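Local coordinates for protein nucleoporin NUP82 (PDB 5CWW) that serves as a structural component of the nuclear pore complex and, through its N-terminal beta-propeller domain, assembles with NUP159 and NUP145N, at residues Ser123-Phe128 with Val185-Ala189; His181-Val185 with Leu287-Thr293; Trp267-Leu272 with Ala283-Leu288. All coordinates share one frame. Residue numbers count along the deposited sequence, not the author numbering.

Contact 1 of 3, residues Ser123-Phe128 with Val185-Ala189; sequences SPNQDF and VNGHA
Two loops of neighbouring blades meet here in the N-terminal beta-propeller domain: Ser123-Phe128 links strands 119-122 and 128-132, and Val185-Ala189 leads into strand 189-194 of the next blade. Ser123 to Gln126 forms a type I turn closed by Gln126 N to Ser123 O (3.0 Å), and Gln126, its last residue, has phi/psi 63/34. Opposite, Asn186 and Gly187 are both left-handed (58/14 and 60/33), and the CA atoms of Pro124 and Gly187 lie 5.3 Å apart; an ideal CB on Gly187 would come 3.1 Å from Pro124 CB, so the approach is tight. A weak hydrogen bond joins Asn125 ND2 to Asn186 O (3.0 Å). Water 1 sits between the loops, accepting from Asn125 N (2.9 Å) and within 2.9 Å of Gly187 O. With chi1 m on both residues, the Phe128 and His188 rings form an offset stack, centroids 3.9 Å apart and planes at 7°, beside Trp180. At the imidazole edge, His188 NE2 donates to Asp127 OD2 at 2.7 Å and 165°.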
loop_
_atom_site.group_PDB
_atom_site.type_symbol
_atom_site.label_atom_id
_atom_site.label_comp_id
_atom_site.label_asym_id
_atom_site.label_seq_id
_atom_site.Cartn_x
_atom_site.Cartn_y
_atom_site.Cartn_z
ATOM N N SER B 123 7.968 -13.920 -5.385
ATOM C CA SER B 123 7.710 -14.317 -4.005
ATOM C C SER B 123 9.039 -14.461 -3.266
ATOM O O SER B 123 10.089 -14.526 -3.900
ATOM C CB SER B 123 6.911 -15.621 -3.962
ATOM O OG SER B 123 7.691 -16.717 -4.397
ATOM N N PRO B 124 9.000 -14.509 -1.923
ATOM C CA PRO B 124 10.227 -14.561 -1.115
ATOM C C PRO B 124 11.159 -15.720 -1.471
ATOM O O PRO B 124 12.359 -15.504 -1.632
ATOM C CB PRO B 124 9.697 -14.715 0.314
ATOM C CG PRO B 124 8.347 -14.098 0.278
ATOM C CD PRO B 124 7.796 -14.422 -1.078
ATOM N N ASN B 125 10.614 -16.926 -1.589
ATOM C CA ASN B 125 11.417 -18.097 -1.921
ATOM C C ASN B 125 11.532 -18.306 -3.430
ATOM O O ASN B 125 12.099 -19.298 -3.887
ATOM C CB ASN B 125 10.826 -19.339 -1.256
ATOM C CG ASN B 125 10.857 -19.253 0.257
ATOM O OD1 ASN B 125 11.779 -18.678 0.838
ATOM N ND2 ASN B 125 9.843 -19.815 0.905
ATOM N N GLN B 126 10.981 -17.364 -4.193
ATOM C CA GLN B 126 11.192 -17.296 -5.636
ATOM C C GLN B 126 10.655 -18.521 -6.376
ATOM O O GLN B 126 11.222 -18.941 -7.384
ATOM C CB GLN B 126 12.686 -17.122 -5.935
ATOM C CG GLN B 126 13.308 -15.915 -5.245
ATOM C CD GLN B 126 14.790 -15.771 -5.523
ATOM O OE1 GLN B 126 15.509 -16.761 -5.670
ATOM N NE2 GLN B 126 15.259 -14.530 -5.597
ATOM N N ASP B 127 9.557 -19.080 -5.873
ATOM C CA ASP B 127 8.890 -20.200 -6.530
ATOM C C ASP B 127 7.554 -19.769 -7.141
ATOM O O ASP B 127 7.088 -20.377 -8.105
ATOM C CB ASP B 127 8.676 -21.352 -5.543
ATOM C CG ASP B 127 8.077 -20.894 -4.227
ATOM O OD1 ASP B 127 8.022 -19.668 -3.982
ATOM O OD2 ASP B 127 7.666 -21.763 -3.431
ATOM N N PHE B 128 6.950 -18.722 -6.581
ATOM C CA PHE B 128 5.713 -18.151 -7.118
ATOM C C PHE B 128 5.955 -16.758 -7.693
ATOM O O PHE B 128 6.773 -15.994 -7.176
ATOM C CB PHE B 128 4.626 -18.060 -6.038
ATOM C CG PHE B 128 4.106 -19.391 -5.555
ATOM C CD1 PHE B 128 4.587 -20.585 -6.065
ATOM C CD2 PHE B 128 3.114 -19.437 -4.586
ATOM C CE1 PHE B 128 4.099 -21.796 -5.611
ATOM C CE2 PHE B 128 2.621 -20.642 -4.132
ATOM C CZ PHE B 128 3.114 -21.824 -4.645
ATOM N N VAL B 185 3.960 -18.320 5.721
ATOM C CA VAL B 185 4.482 -19.685 5.669
ATOM C C VAL B 185 4.899 -20.028 4.241
ATOM O O VAL B 185 4.131 -19.825 3.300
ATOM C CB VAL B 185 3.441 -20.708 6.168
ATOM C CG1 VAL B 185 4.015 -22.121 6.147
ATOM C CG2 VAL B 185 2.971 -20.348 7.572
ATOM N N ASN B 186 6.123 -20.526 4.088
ATOM C CA ASN B 186 6.676 -20.883 2.779
ATOM C C ASN B 186 6.710 -19.717 1.789
ATOM O O ASN B 186 6.902 -19.922 0.590
ATOM C CB ASN B 186 5.879 -22.042 2.160
ATOM C CG ASN B 186 5.923 -23.301 3.002
ATOM O OD1 ASN B 186 6.935 -23.605 3.634
ATOM N ND2 ASN B 186 4.819 -24.041 3.017
ATOM N N GLY B 187 6.533 -18.499 2.295
ATOM C CA GLY B 187 6.477 -17.324 1.445
ATOM C C GLY B 187 5.337 -17.413 0.446
ATOM O O GLY B 187 5.443 -16.911 -0.674
ATOM N N HIS B 188 4.244 -18.051 0.856
ATOM C CA HIS B 188 3.087 -18.252 -0.017
ATOM C C HIS B 188 1.867 -17.440 0.416
ATOM O O HIS B 188 0.770 -17.635 -0.107
ATOM C CB HIS B 188 2.730 -19.740 -0.070
ATOM C CG HIS B 188 3.730 -20.574 -0.810
ATOM N ND1 HIS B 188 3.762 -21.949 -0.724
ATOM C CD2 HIS B 188 4.730 -20.227 -1.655
ATOM C CE1 HIS B 188 4.739 -22.413 -1.481
ATOM N NE2 HIS B 188 5.342 -21.389 -2.058
ATOM N N ALA B 189 2.062 -16.526 1.363
ATOM C CA ALA B 189 1.004 -15.610 1.772
ATOM C C ALA B 189 1.146 -14.289 1.024
ATOM O O ALA B 189 2.183 -13.626 1.106
ATOM C CB ALA B 189 1.043 -15.382 3.267
HETATM O O HOH W 1 7.891 -17.793 -1.953
#

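Contact 2 of 3, residues His181-Val185 with Leu287-Thr293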
loop_
_atom_site.group_PDB
_atom_site.type_symbol
_atom_site.label_atom_id
_atom_site.label_comp_id
_atom_site.label_asym_id
_atom_site.label_seq_id
_atom_site.Cartn_x
_atom_site.Cartn_y
_atom_site.Cartn_z
ATOM N N HIS B 181 3.709 -11.464 2.104
ATOM C CA HIS B 181 3.875 -11.192 3.526
ATOM C C HIS B 181 5.239 -11.698 4.004
ATOM O O HIS B 181 5.580 -12.854 3.768
ATOM C CB HIS B 181 2.757 -11.838 4.344
ATOM C CG HIS B 181 2.577 -11.222 5.696
ATOM N ND1 HIS B 181 3.537 -11.299 6.682
ATOM C CD2 HIS B 181 1.561 -10.497 6.218
ATOM C CE1 HIS B 181 3.115 -10.659 7.757
ATOM N NE2 HIS B 181 1.917 -10.165 7.503
ATOM N N PRO B 182 6.029 -10.832 4.666
ATOM C CA PRO B 182 7.369 -11.220 5.129
ATOM C C PRO B 182 7.376 -12.451 6.035
ATOM O O PRO B 182 8.397 -13.131 6.135
ATOM C CB PRO B 182 7.843 -9.988 5.912
ATOM C CG PRO B 182 7.048 -8.863 5.391
ATOM C CD PRO B 182 5.728 -9.423 4.979
ATOM N N LEU B 183 6.251 -12.720 6.691
ATOM C CA LEU B 183 6.165 -13.789 7.680
ATOM C C LEU B 183 5.260 -14.927 7.216
ATOM O O LEU B 183 4.928 -15.819 7.994
ATOM C CB LEU B 183 5.653 -13.232 9.009
ATOM C CG LEU B 183 6.430 -12.040 9.574
ATOM C CD1 LEU B 183 5.802 -11.571 10.879
ATOM C CD2 LEU B 183 7.897 -12.381 9.775
ATOM N N GLY B 184 4.865 -14.893 5.948
ATOM C CA GLY B 184 4.002 -15.922 5.395
ATOM C C GLY B 184 4.686 -17.273 5.336
ATOM O O GLY B 184 5.851 -17.366 4.959
ATOM N N VAL B 185 3.960 -18.320 5.721
ATOM C CA VAL B 185 4.482 -19.685 5.669
ATOM C C VAL B 185 4.899 -20.028 4.241
ATOM O O VAL B 185 4.131 -19.825 3.300
ATOM C CB VAL B 185 3.441 -20.708 6.168
ATOM C CG1 VAL B 185 4.015 -22.121 6.147
ATOM C CG2 VAL B 185 2.971 -20.348 7.572
ATOM N N LEU B 287 -0.672 -6.864 11.126
ATOM C CA LEU B 287 -1.392 -7.555 10.064
ATOM C C LEU B 287 -0.730 -8.898 9.780
ATOM O O LEU B 287 0.385 -8.946 9.257
ATOM C CB LEU B 287 -1.432 -6.703 8.793
ATOM C CG LEU B 287 -2.209 -7.301 7.617
ATOM C CD1 LEU B 287 -3.692 -7.418 7.943
ATOM C CD2 LEU B 287 -1.999 -6.471 6.360
ATOM N N LEU B 288 -1.420 -9.979 10.131
ATOM C CA LEU B 288 -0.888 -11.327 9.965
ATOM C C LEU B 288 -1.867 -12.232 9.223
ATOM O O LEU B 288 -3.082 -12.090 9.372
ATOM C CB LEU B 288 -0.559 -11.940 11.329
ATOM C CG LEU B 288 0.680 -11.415 12.059
ATOM C CD1 LEU B 288 0.708 -11.952 13.481
ATOM C CD2 LEU B 288 1.952 -11.805 11.325
ATOM N N PRO B 289 -1.346 -13.170 8.418
ATOM C CA PRO B 289 -2.225 -14.228 7.913
ATOM C C PRO B 289 -2.617 -15.185 9.037
ATOM O O PRO B 289 -2.112 -15.038 10.151
ATOM C CB PRO B 289 -1.371 -14.925 6.846
ATOM C CG PRO B 289 0.031 -14.560 7.162
ATOM C CD PRO B 289 -0.007 -13.219 7.807
ATOM N N GLN B 290 -3.506 -16.133 8.756
ATOM C CA GLN B 290 -3.979 -17.070 9.775
ATOM C C GLN B 290 -2.824 -17.828 10.414
ATOM O O GLN B 290 -2.871 -18.168 11.597
ATOM C CB GLN B 290 -4.973 -18.065 9.174
ATOM C CG GLN B 290 -6.269 -17.434 8.717
ATOM C CD GLN B 290 -7.274 -18.453 8.218
ATOM O OE1 GLN B 290 -8.442 -18.431 8.610
ATOM N NE2 GLN B 290 -6.829 -19.347 7.343
ATOM N N ARG B 291 -1.795 -18.093 9.618
ATOM C CA ARG B 291 -0.601 -18.777 10.094
ATOM C C ARG B 291 0.630 -18.018 9.621
ATOM O O ARG B 291 0.643 -17.486 8.513
ATOM C CB ARG B 291 -0.578 -20.222 9.595
ATOM C CG ARG B 291 -1.465 -21.161 10.398
ATOM C CD ARG B 291 -1.647 -22.497 9.698
ATOM N NE ARG B 291 -2.767 -22.472 8.759
ATOM C CZ ARG B 291 -4.030 -22.746 9.079
ATOM N NH1 ARG B 291 -4.358 -23.070 10.324
ATOM N NH2 ARG B 291 -4.974 -22.694 8.150
ATOM N N TRP B 292 1.661 -17.968 10.459
ATOM C CA TRP B 292 2.837 -17.150 10.170
ATOM C C TRP B 292 4.118 -17.760 10.734
ATOM O O TRP B 292 4.085 -18.547 11.681
ATOM C CB TRP B 292 2.640 -15.733 10.722
ATOM C CG TRP B 292 2.337 -15.679 12.193
ATOM C CD1 TRP B 292 1.233 -16.172 12.825
ATOM C CD2 TRP B 292 3.147 -15.082 13.214
ATOM N NE1 TRP B 292 1.308 -15.927 14.175
ATOM C CE2 TRP B 292 2.473 -15.259 14.440
ATOM C CE3 TRP B 292 4.377 -14.418 13.212
ATOM C CZ2 TRP B 292 2.989 -14.797 15.648
ATOM C CZ3 TRP B 292 4.888 -13.960 14.414
ATOM C CH2 TRP B 292 4.194 -14.152 15.614
ATOM N N THR B 293 5.242 -17.384 10.131
ATOM C CA THR B 293 6.557 -17.903 10.497
ATOM C C THR B 293 7.491 -16.752 10.861
ATOM O O THR B 293 7.923 -16.009 9.982
ATOM C CB THR B 293 7.182 -18.714 9.349
ATOM O OG1 THR B 293 6.353 -19.844 9.057
ATOM C CG2 THR B 293 8.584 -19.195 9.717
HETATM O O HOH W 2 1.098 -17.653 5.948
#
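His181 opens a type I turn that ends at Gly184, whose N bonds to His181 O (3.1 Å). The imidazole is held at both nitrogens: ND1 accepts from Leu183 N (3.1 Å), while NE2 donates almost linearly to Leu287 O (2.6 Å, 173°). Pro289 CD covers one ring face in a CH-pi contact, 3.7 Å from the His181 centroid, and Phe259 also meets this ring. Leu183 points into the other segment, its CD1 lying 3.9 Å from both Leu288 CD2 and Trp292 CE3; its carbonyl O accepts from Thr293 N (2.7 Å, 169°) and lies 3.3 Å from Trp292 CA. Trp292 NE1 turns to Thr358 O of strand 354-358. Beyond Gly184, Val185 places CG2 3.7 Å from Thr293 OG1, and water 2 bridges the backbones, accepting from Val185 N (2.9 Å) and donating to Arg291 O (2.6 Å). A buried histidine tying a turn to the main chain of the next blade, with apolar side chains alongside, makes this an inter-blade junction of the beta-propeller.

Contact 3 of 3, residues Trp267-Leu272 with Ala283-Leu288; sequences WAPMTL and ALCPLL
Ala283 and Leu284 lie on strand 281-284, which pairs antiparallel with strand 272-276, begun by Leu272, within one propeller blade; the preceding loop from Trp267 continues alongside Cys285-Leu288. Ala283 CB lies 4.2 Å from Thr271 CG2, and its CA 3.3 Å from Leu272 O. Leu284 and Leu272 are a hydrogen-bonded antiparallel pair, CA atoms 5.0 Å apart: Leu284 N to Leu272 O is 2.8 Å and Leu272 N to Leu284 O 2.9 Å, with both side chains on the same sheet face. Cys285 (chi1 t) packs SG 3.6 Å from Trp267 CB; SG also lies obliquely 4.8 Å from the centroid of the Trp267 five-membered ring, a sulfur-aromatic contact. The peptide before Pro286 is cis, and Pro286 CB packs 3.8 Å from Met270 SD. Leu287 N donates to Met270 O (2.7 Å, 169°), and Leu287 CD2 meets Leu272 CD2 at 3.7 Å, both leucines having chi1 t and chi2 p. Leu288 CD2 ends 3.9 Å from Met270 CG. Opposite, the chain passes through a short 3-10 segment at Ala268-Pro269, and Thr271 OG1 donates to Trp267 O (2.7 Å). Trp267 and Met270 pack against helices 298-315 and 321-338, where Trp333 meets Trp267, Met270, Pro286 and Leu288, while Leu284 rests on helix 221-225.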
loop_
_atom_site.group_PDB
_atom_site.type_symbol
_atom_site.label_atom_id
_atom_site.label_comp_id
_atom_site.label_asym_id
_atom_site.label_seq_id
_atom_site.Cartn_x
_atom_site.Cartn_y
_atom_site.Cartn_z
ATOM N N TRP B 267 7.753 -4.448 15.437
ATOM C CA TRP B 267 6.471 -4.653 14.783
ATOM C C TRP B 267 6.548 -4.500 13.266
ATOM O O TRP B 267 5.563 -4.739 12.568
ATOM C CB TRP B 267 5.446 -3.667 15.334
ATOM C CG TRP B 267 5.160 -3.837 16.790
ATOM C CD1 TRP B 267 5.617 -3.058 17.813
ATOM C CD2 TRP B 267 4.345 -4.851 17.391
ATOM N NE1 TRP B 267 5.136 -3.523 19.013
ATOM C CE2 TRP B 267 4.354 -4.624 18.780
ATOM C CE3 TRP B 267 3.612 -5.929 16.887
ATOM C CZ2 TRP B 267 3.656 -5.435 19.673
ATOM C CZ3 TRP B 267 2.922 -6.736 17.775
ATOM C CH2 TRP B 267 2.947 -6.482 19.151
ATOM N N ALA B 268 7.713 -4.097 12.766
ATOM C CA ALA B 268 7.881 -3.770 11.351
ATOM C C ALA B 268 7.405 -4.875 10.399
ATOM O O ALA B 268 6.677 -4.598 9.447
ATOM C CB ALA B 268 9.342 -3.434 11.067
ATOM N N PRO B 269 7.795 -6.133 10.653
ATOM C CA PRO B 269 7.384 -7.150 9.674
ATOM C C PRO B 269 5.902 -7.536 9.749
ATOM O O PRO B 269 5.469 -8.362 8.948
ATOM C CB PRO B 269 8.278 -8.351 10.008
ATOM C CG PRO B 269 8.932 -8.057 11.331
ATOM C CD PRO B 269 8.493 -6.711 11.812
ATOM N N MET B 270 5.145 -6.947 10.675
ATOM C CA MET B 270 3.692 -7.136 10.728
ATOM C C MET B 270 2.954 -5.847 10.397
ATOM O O MET B 270 1.754 -5.736 10.651
ATOM C CB MET B 270 3.242 -7.603 12.111
ATOM C CG MET B 270 4.013 -8.761 12.669
ATOM S SD MET B 270 3.462 -9.144 14.337
ATOM C CE MET B 270 4.788 -10.230 14.851
ATOM N N THR B 271 3.669 -4.869 9.855
ATOM C CA THR B 271 3.086 -3.559 9.604
ATOM C C THR B 271 2.920 -3.323 8.113
ATOM O O THR B 271 3.901 -3.279 7.372
ATOM C CB THR B 271 3.945 -2.434 10.206
ATOM O OG1 THR B 271 4.171 -2.698 11.596
ATOM C CG2 THR B 271 3.248 -1.084 10.053
ATOM N N LEU B 272 1.673 -3.177 7.678
ATOM C CA LEU B 272 1.390 -2.802 6.299
ATOM C C LEU B 272 1.274 -1.288 6.208
ATOM O O LEU B 272 0.498 -0.668 6.936
ATOM C CB LEU B 272 0.104 -3.463 5.798
ATOM C CG LEU B 272 -0.271 -3.150 4.345
ATOM C CD1 LEU B 272 0.764 -3.721 3.382
ATOM C CD2 LEU B 272 -1.666 -3.684 4.019
ATOM N N ALA B 283 -0.982 3.187 8.299
ATOM C CA ALA B 283 -0.311 1.963 8.716
ATOM C C ALA B 283 -1.291 1.022 9.407
ATOM O O ALA B 283 -2.168 1.461 10.146
ATOM C CB ALA B 283 0.859 2.284 9.636
ATOM N N LEU B 284 -1.132 -0.272 9.146
ATOM C CA LEU B 284 -1.915 -1.317 9.799
ATOM C C LEU B 284 -0.991 -2.267 10.537
ATOM O O LEU B 284 -0.121 -2.881 9.924
ATOM C CB LEU B 284 -2.728 -2.115 8.780
ATOM C CG LEU B 284 -4.112 -1.658 8.334
ATOM C CD1 LEU B 284 -4.635 -2.668 7.327
ATOM C CD2 LEU B 284 -5.078 -1.523 9.503
ATOM N N CYS B 285 -1.191 -2.416 11.841
ATOM C CA CYS B 285 -0.318 -3.271 12.637
ATOM C C CYS B 285 -1.023 -3.798 13.885
ATOM O O CYS B 285 -1.632 -3.022 14.616
ATOM C CB CYS B 285 0.938 -2.497 13.038
ATOM S SG CYS B 285 2.021 -3.376 14.172
ATOM N N PRO B 286 -0.929 -5.115 14.150
ATOM C CA PRO B 286 -0.217 -6.169 13.418
ATOM C C PRO B 286 -1.086 -6.891 12.390
ATOM O O PRO B 286 -2.113 -7.464 12.756
ATOM C CB PRO B 286 0.195 -7.127 14.532
ATOM C CG PRO B 286 -0.919 -7.033 15.516
ATOM C CD PRO B 286 -1.518 -5.644 15.393
ATOM N N LEU B 287 -0.672 -6.864 11.126
ATOM C CA LEU B 287 -1.392 -7.555 10.064
ATOM C C LEU B 287 -0.730 -8.898 9.780
ATOM O O LEU B 287 0.385 -8.946 9.257
ATOM C CB LEU B 287 -1.432 -6.703 8.793
ATOM C CG LEU B 287 -2.209 -7.301 7.617
ATOM C CD1 LEU B 287 -3.692 -7.418 7.943
ATOM C CD2 LEU B 287 -1.999 -6.471 6.360
ATOM N N LEU B 288 -1.420 -9.979 10.131
ATOM C CA LEU B 288 -0.888 -11.327 9.965
ATOM C C LEU B 288 -1.867 -12.232 9.223
ATOM O O LEU B 288 -3.082 -12.090 9.372
ATOM C CB LEU B 288 -0.559 -11.940 11.329
ATOM C CG LEU B 288 0.680 -11.415 12.059
ATOM C CD1 LEU B 288 0.708 -11.952 13.481
ATOM C CD2 LEU B 288 1.952 -11.805 11.325
#

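In the fold
From the N terminus, Ser123-Phe128 joins two strands of one blade, and contact 1 closes the 56-residue excursion to Val185-Ala189, in the loop of the next blade. Val185 also belongs to contact 2, whose far segment lies past the following blade's strands 254-258, 272-276 and 281-284. Contact 3 falls within the stretch that contact 2 spans and joins neighbouring strands of that blade across a short hairpin. Contacts 2 and 3 share Leu287 and Leu288 and touch through Leu183 and Met270; their centres are 10 Å apart. Contacts 1 and 3 follow in series, about 7 Å apart at their nearest atoms, so contact 2 bridges them; contacts 1 and 2 link consecutive blades, while contact 3 lies within one.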